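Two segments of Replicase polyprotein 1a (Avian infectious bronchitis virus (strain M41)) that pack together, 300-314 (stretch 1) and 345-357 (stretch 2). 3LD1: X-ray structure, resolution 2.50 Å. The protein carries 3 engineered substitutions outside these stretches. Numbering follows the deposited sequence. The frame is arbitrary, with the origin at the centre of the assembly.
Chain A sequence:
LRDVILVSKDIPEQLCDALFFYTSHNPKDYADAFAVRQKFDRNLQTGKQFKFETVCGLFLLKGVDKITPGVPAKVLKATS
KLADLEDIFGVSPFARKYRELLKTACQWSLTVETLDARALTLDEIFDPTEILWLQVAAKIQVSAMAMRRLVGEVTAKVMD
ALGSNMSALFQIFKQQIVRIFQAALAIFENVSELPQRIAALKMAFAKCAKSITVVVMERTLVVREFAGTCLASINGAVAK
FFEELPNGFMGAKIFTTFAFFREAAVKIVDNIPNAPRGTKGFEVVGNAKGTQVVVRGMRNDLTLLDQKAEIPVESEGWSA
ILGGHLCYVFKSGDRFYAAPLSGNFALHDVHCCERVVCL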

# COMPACT_ATOMS: atom_id res chain seq x y z
N ASN A 300 -25.55 -25.85 -27.63
CA ASN A 300 -25.94 -26.72 -26.49
C ASN A 300 -25.46 -28.17 -26.69
O ASN A 300 -26.02 -29.13 -26.18
CB ASN A 300 -27.44 -26.70 -26.29
CG ASN A 300 -28.16 -27.27 -27.47
OD1 ASN A 300 -27.51 -27.88 -28.36
ND2 ASN A 300 -29.49 -27.09 -27.53
N ASP A 301 -24.39 -28.29 -27.43
CA ASP A 301 -23.95 -29.59 -27.84
C ASP A 301 -22.71 -29.98 -27.12
O ASP A 301 -21.90 -30.74 -27.67
CB ASP A 301 -23.67 -29.59 -29.36
CG ASP A 301 -22.65 -28.52 -29.75
OD1 ASP A 301 -22.60 -27.45 -29.12
OD2 ASP A 301 -21.90 -28.70 -30.70
N LEU A 302 -22.52 -29.47 -25.91
CA LEU A 302 -21.26 -29.79 -25.21
C LEU A 302 -21.42 -30.18 -23.77
O LEU A 302 -22.38 -29.82 -23.13
CB LEU A 302 -20.27 -28.67 -25.34
CG LEU A 302 -19.68 -28.39 -26.71
CD1 LEU A 302 -19.21 -26.91 -26.88
CD2 LEU A 302 -18.48 -29.24 -26.86
N THR A 303 -20.48 -30.94 -23.27
CA THR A 303 -20.45 -31.32 -21.89
C THR A 303 -19.14 -30.84 -21.30
O THR A 303 -18.09 -30.93 -21.95
CB THR A 303 -20.54 -32.84 -21.74
OG1 THR A 303 -19.78 -33.45 -22.79
CG2 THR A 303 -21.99 -33.32 -21.95
N LEU A 304 -19.24 -30.32 -20.08
CA LEU A 304 -18.15 -29.80 -19.29
C LEU A 304 -17.49 -30.95 -18.58
O LEU A 304 -18.11 -31.63 -17.81
CB LEU A 304 -18.71 -28.87 -18.22
CG LEU A 304 -17.93 -27.66 -17.68
CD1 LEU A 304 -18.19 -27.37 -16.22
CD2 LEU A 304 -16.46 -27.80 -17.89
N LEU A 305 -16.22 -31.14 -18.83
CA LEU A 305 -15.47 -32.09 -18.10
C LEU A 305 -14.89 -31.42 -16.88
O LEU A 305 -14.60 -30.21 -16.86
CB LEU A 305 -14.33 -32.56 -18.96
CG LEU A 305 -14.74 -33.31 -20.22
CD1 LEU A 305 -13.53 -33.42 -21.16
CD2 LEU A 305 -15.33 -34.71 -19.87
N ASP A 306 -14.68 -32.21 -15.84
CA ASP A 306 -14.09 -31.69 -14.64
C ASP A 306 -12.57 -31.63 -14.83
O ASP A 306 -11.88 -32.54 -14.39
CB ASP A 306 -14.50 -32.66 -13.53
CG ASP A 306 -13.83 -32.35 -12.20
OD1 ASP A 306 -14.58 -32.18 -11.19
OD2 ASP A 306 -12.57 -32.33 -12.12
N GLN A 307 -12.02 -30.61 -15.51
CA GLN A 307 -10.59 -30.70 -15.92
C GLN A 307 -10.04 -29.53 -16.75
O GLN A 307 -10.62 -29.13 -17.77
CB GLN A 307 -10.37 -32.01 -16.62
CG GLN A 307 -9.45 -31.98 -17.80
CD GLN A 307 -9.48 -33.32 -18.51
OE1 GLN A 307 -9.73 -34.36 -17.88
NE2 GLN A 307 -9.24 -33.31 -19.83
N LYS A 308 -8.89 -29.04 -16.32
CA LYS A 308 -8.35 -27.74 -16.76
C LYS A 308 -7.37 -27.90 -17.92
O LYS A 308 -6.75 -28.96 -18.06
CB LYS A 308 -7.66 -27.05 -15.57
CG LYS A 308 -8.65 -26.65 -14.48
CD LYS A 308 -8.10 -26.61 -13.05
CE LYS A 308 -9.33 -26.59 -12.11
NZ LYS A 308 -9.08 -26.27 -10.67
N ALA A 309 -7.20 -26.86 -18.73
CA ALA A 309 -6.35 -26.98 -19.94
C ALA A 309 -5.10 -26.12 -19.95
O ALA A 309 -4.03 -26.53 -20.49
CB ALA A 309 -7.15 -26.74 -21.25
N GLU A 310 -5.20 -24.94 -19.38
CA GLU A 310 -4.00 -24.12 -19.38
C GLU A 310 -3.66 -23.85 -20.82
O GLU A 310 -2.61 -24.30 -21.30
CB GLU A 310 -2.80 -24.89 -18.77
CG GLU A 310 -1.77 -23.98 -18.24
CD GLU A 310 -2.41 -22.99 -17.31
OE1 GLU A 310 -3.08 -22.04 -17.82
OE2 GLU A 310 -2.31 -23.18 -16.07
N ILE A 311 -4.55 -23.16 -21.53
CA ILE A 311 -4.26 -22.75 -22.89
C ILE A 311 -4.96 -21.43 -23.16
O ILE A 311 -5.93 -21.08 -22.46
CB ILE A 311 -4.67 -23.82 -24.00
CG1 ILE A 311 -6.16 -24.05 -24.05
CG2 ILE A 311 -3.94 -25.14 -23.85
CD1 ILE A 311 -6.73 -23.28 -25.13
N PRO A 312 -4.45 -20.70 -24.16
CA PRO A 312 -5.05 -19.49 -24.66
C PRO A 312 -6.56 -19.58 -24.89
O PRO A 312 -7.08 -20.53 -25.52
CB PRO A 312 -4.30 -19.26 -25.98
CG PRO A 312 -2.91 -19.76 -25.68
CD PRO A 312 -3.17 -21.00 -24.84
N VAL A 313 -7.25 -18.59 -24.35
CA VAL A 313 -8.59 -18.38 -24.72
C VAL A 313 -8.68 -17.85 -26.17
O VAL A 313 -8.08 -16.84 -26.48
CB VAL A 313 -9.25 -17.41 -23.74
CG1 VAL A 313 -10.65 -17.02 -24.25
CG2 VAL A 313 -9.31 -18.06 -22.34
N GLU A 314 -9.43 -18.51 -27.04
CA GLU A 314 -9.63 -18.04 -28.38
C GLU A 314 -10.57 -16.85 -28.32
O GLU A 314 -11.54 -16.83 -27.53
CB GLU A 314 -10.20 -19.16 -29.25
CG GLU A 314 -9.20 -20.31 -29.51
CD GLU A 314 -7.82 -19.77 -30.07
OE1 GLU A 314 -7.81 -19.14 -31.16
OE2 GLU A 314 -6.75 -19.94 -29.40
N PHE A 345 -16.30 -10.65 -21.94
CA PHE A 345 -15.01 -10.81 -21.32
C PHE A 345 -14.89 -12.32 -20.86
O PHE A 345 -15.79 -12.88 -20.17
CB PHE A 345 -14.88 -9.81 -20.20
CG PHE A 345 -13.44 -9.55 -19.77
CD1 PHE A 345 -12.95 -10.06 -18.60
CD2 PHE A 345 -12.59 -8.79 -20.57
CE1 PHE A 345 -11.61 -9.82 -18.21
CE2 PHE A 345 -11.29 -8.57 -20.20
CZ PHE A 345 -10.81 -9.07 -19.01
N ALA A 346 -13.83 -12.99 -21.27
CA ALA A 346 -13.65 -14.38 -20.88
C ALA A 346 -12.50 -14.42 -19.93
O ALA A 346 -11.44 -13.76 -20.13
CB ALA A 346 -13.36 -15.25 -22.07
N LEU A 347 -12.69 -15.16 -18.86
CA LEU A 347 -11.62 -15.29 -17.87
C LEU A 347 -10.74 -16.49 -18.20
O LEU A 347 -11.15 -17.34 -18.96
CB LEU A 347 -12.27 -15.57 -16.57
CG LEU A 347 -12.63 -14.46 -15.60
CD1 LEU A 347 -13.01 -13.03 -16.17
CD2 LEU A 347 -13.70 -15.01 -14.78
N HIS A 348 -9.55 -16.59 -17.62
CA HIS A 348 -8.72 -17.68 -18.10
C HIS A 348 -8.87 -19.04 -17.33
O HIS A 348 -7.94 -19.87 -17.37
CB HIS A 348 -7.26 -17.26 -18.18
CG HIS A 348 -7.03 -16.01 -18.97
ND1 HIS A 348 -6.03 -15.13 -18.65
CD2 HIS A 348 -7.65 -15.51 -20.05
CE1 HIS A 348 -6.03 -14.13 -19.52
NE2 HIS A 348 -7.03 -14.33 -20.37
N ASP A 349 -9.99 -19.30 -16.65
CA ASP A 349 -10.09 -20.60 -16.01
C ASP A 349 -10.55 -21.73 -16.92
O ASP A 349 -11.63 -22.30 -16.73
CB ASP A 349 -10.91 -20.51 -14.76
CG ASP A 349 -10.38 -19.45 -13.85
OD1 ASP A 349 -10.56 -18.28 -14.20
OD2 ASP A 349 -9.74 -19.76 -12.81
N VAL A 350 -9.69 -22.06 -17.89
CA VAL A 350 -10.12 -22.88 -18.98
C VAL A 350 -10.36 -24.33 -18.56
O VAL A 350 -9.49 -24.94 -17.98
CB VAL A 350 -9.13 -22.79 -20.16
CG1 VAL A 350 -9.68 -23.61 -21.35
CG2 VAL A 350 -8.95 -21.37 -20.62
N HIS A 351 -11.56 -24.86 -18.84
CA HIS A 351 -11.84 -26.29 -18.68
C HIS A 351 -12.06 -27.04 -20.02
O HIS A 351 -12.55 -26.47 -20.99
CB HIS A 351 -13.03 -26.47 -17.74
CG HIS A 351 -12.76 -26.04 -16.31
ND1 HIS A 351 -12.43 -24.75 -15.97
CD2 HIS A 351 -12.80 -26.74 -15.14
CE1 HIS A 351 -12.25 -24.68 -14.65
NE2 HIS A 351 -12.45 -25.87 -14.12
N CYS A 352 -11.71 -28.33 -20.08
CA CYS A 352 -11.95 -29.11 -21.27
C CYS A 352 -13.40 -29.44 -21.42
O CYS A 352 -14.11 -29.64 -20.41
CB CYS A 352 -11.23 -30.42 -21.19
SG CYS A 352 -9.48 -30.26 -20.94
N CYS A 353 -13.80 -29.56 -22.69
CA CYS A 353 -15.12 -30.07 -23.11
C CYS A 353 -15.10 -31.29 -24.10
O CYS A 353 -14.13 -31.50 -24.85
CB CYS A 353 -15.91 -28.91 -23.76
SG CYS A 353 -16.47 -27.57 -22.58
N GLU A 354 -16.19 -32.05 -24.12
CA GLU A 354 -16.39 -33.13 -25.11
C GLU A 354 -17.63 -32.78 -25.84
O GLU A 354 -18.59 -32.32 -25.20
CB GLU A 354 -16.81 -34.38 -24.40
CG GLU A 354 -16.02 -35.59 -24.63
CD GLU A 354 -16.17 -36.44 -23.40
OE1 GLU A 354 -15.15 -36.79 -22.77
OE2 GLU A 354 -17.34 -36.66 -23.01
N ARG A 355 -17.65 -33.07 -27.13
CA ARG A 355 -18.92 -33.02 -27.84
C ARG A 355 -19.78 -34.20 -27.35
O ARG A 355 -19.25 -35.29 -27.09
CB ARG A 355 -18.69 -33.04 -29.34
CG ARG A 355 -19.75 -32.26 -30.13
CD ARG A 355 -19.46 -32.37 -31.62
NE ARG A 355 -18.00 -32.41 -31.80
CZ ARG A 355 -17.34 -31.91 -32.84
NH1 ARG A 355 -18.02 -31.34 -33.84
NH2 ARG A 355 -16.01 -32.00 -32.88
N VAL A 356 -21.08 -33.96 -27.16
CA VAL A 356 -22.02 -35.00 -26.73
C VAL A 356 -22.00 -36.26 -27.62
O VAL A 356 -21.96 -36.15 -28.86
CB VAL A 356 -23.46 -34.48 -26.81
CG1 VAL A 356 -23.74 -33.54 -25.67
CG2 VAL A 356 -23.75 -33.81 -28.21
N VAL A 357 -22.04 -37.44 -26.98
CA VAL A 357 -22.27 -38.74 -27.68
C VAL A 357 -23.77 -39.14 -27.91
O VAL A 357 -24.62 -39.00 -27.03
CB VAL A 357 -21.49 -39.93 -26.99
CG1 VAL A 357 -20.20 -40.28 -27.77
CG2 VAL A 357 -21.20 -39.64 -25.46
O HOH W 1 -6.95 -23.62 -17.30

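The two stretches are joined mainly by backbone hydrogen bonds between antiparallel strands. The shortest runs from Cys-352 N to Gln-307 O, at 2.7 Å. Leu-305 N donates to Cys-352 O at 3.0 Å. Cys-352 therefore uses both its amide and its carbonyl, but on two residues of stretch 1 that are not the same. Thr-303 and Glu-354 form a regular reciprocal pair: Thr-303 N donates to Glu-354 O at 3.0 Å, and Glu-354 N donates to Thr-303 O at 3.1 Å. Farther along, Ala-309 N donates to Val-350 O at 3.1 Å. At the other end, Val-356 N reaches Asp-301 O at 3.4 Å, a weak bond.

The register shifts by two residues between Leu-304 and Lys-308. This is a beta bulge. Leu-304 pairs with Cys-353, while Lys-308 pairs with His-351. The chain turns a corner at Asp-306, which points away from stretch 2 and makes no contact with it. The extra residues are accommodated here, and pairing resumes beyond them.

Two side chains add polar bonds. Thr-303 OG1 donates to Glu-354 O at 2.9 Å, so this carbonyl accepts from both the amide and the hydroxyl of one threonine. A short side chain with its hydroxyl on CB can reach the same carbonyl of the neighbouring strand as its own amide does. Gln-307 NE2 donates to Cys-352 SG at 3.3 Å. One water also links the stretches: it accepts from Glu-310 N at 3.0 Å and donates to Val-350 O at 2.9 Å. Val-350 O thus serves both Ala-309 and the water.

CA-H...O contacts accompany the ladder. Cys-353 CA lies 3.3 Å from Thr-303 O, and His-351 CA lies 3.2 Å from Gln-307 O.

The ring of His-351 is held within its own stretch, where ND1 donates to Asp-349 O at 2.7 Å. Lys-308 places CG over one face of this ring, 4.1 Å from the centroid and 18° off the normal. A methylene group suits this place, and the residue stays exposed.

Apolar packing completes the contact. Cys-352 is buried and points toward stretch 1. Its CB meets Leu-305 CD1 at 3.8 Å, and its SG lies 4.2 Å from Ala-309 CB. Leu-302 points away at CB, but its end returns, with CD2 4.0 Å from Cys-353 CB. Both residues are buried.

Val-350 is also buried and points toward stretch 1. Its CG1 packs on Ala-309 CB at 4.0 Å, and its CG2 on Val-313 CG2 at 3.7 Å. The methyl of Ala-309 points toward stretch 2 and meets both Val-350 CG1 and Cys-352 SG. Val-313 extends the apolar patch past the paired strands, with CG1 3.9 Å from Ala-346 CB. Its CG2 also approaches His-348 CD2 at 3.8 Å. In all, 1062 Å² is buried between the stretches, both sides summed.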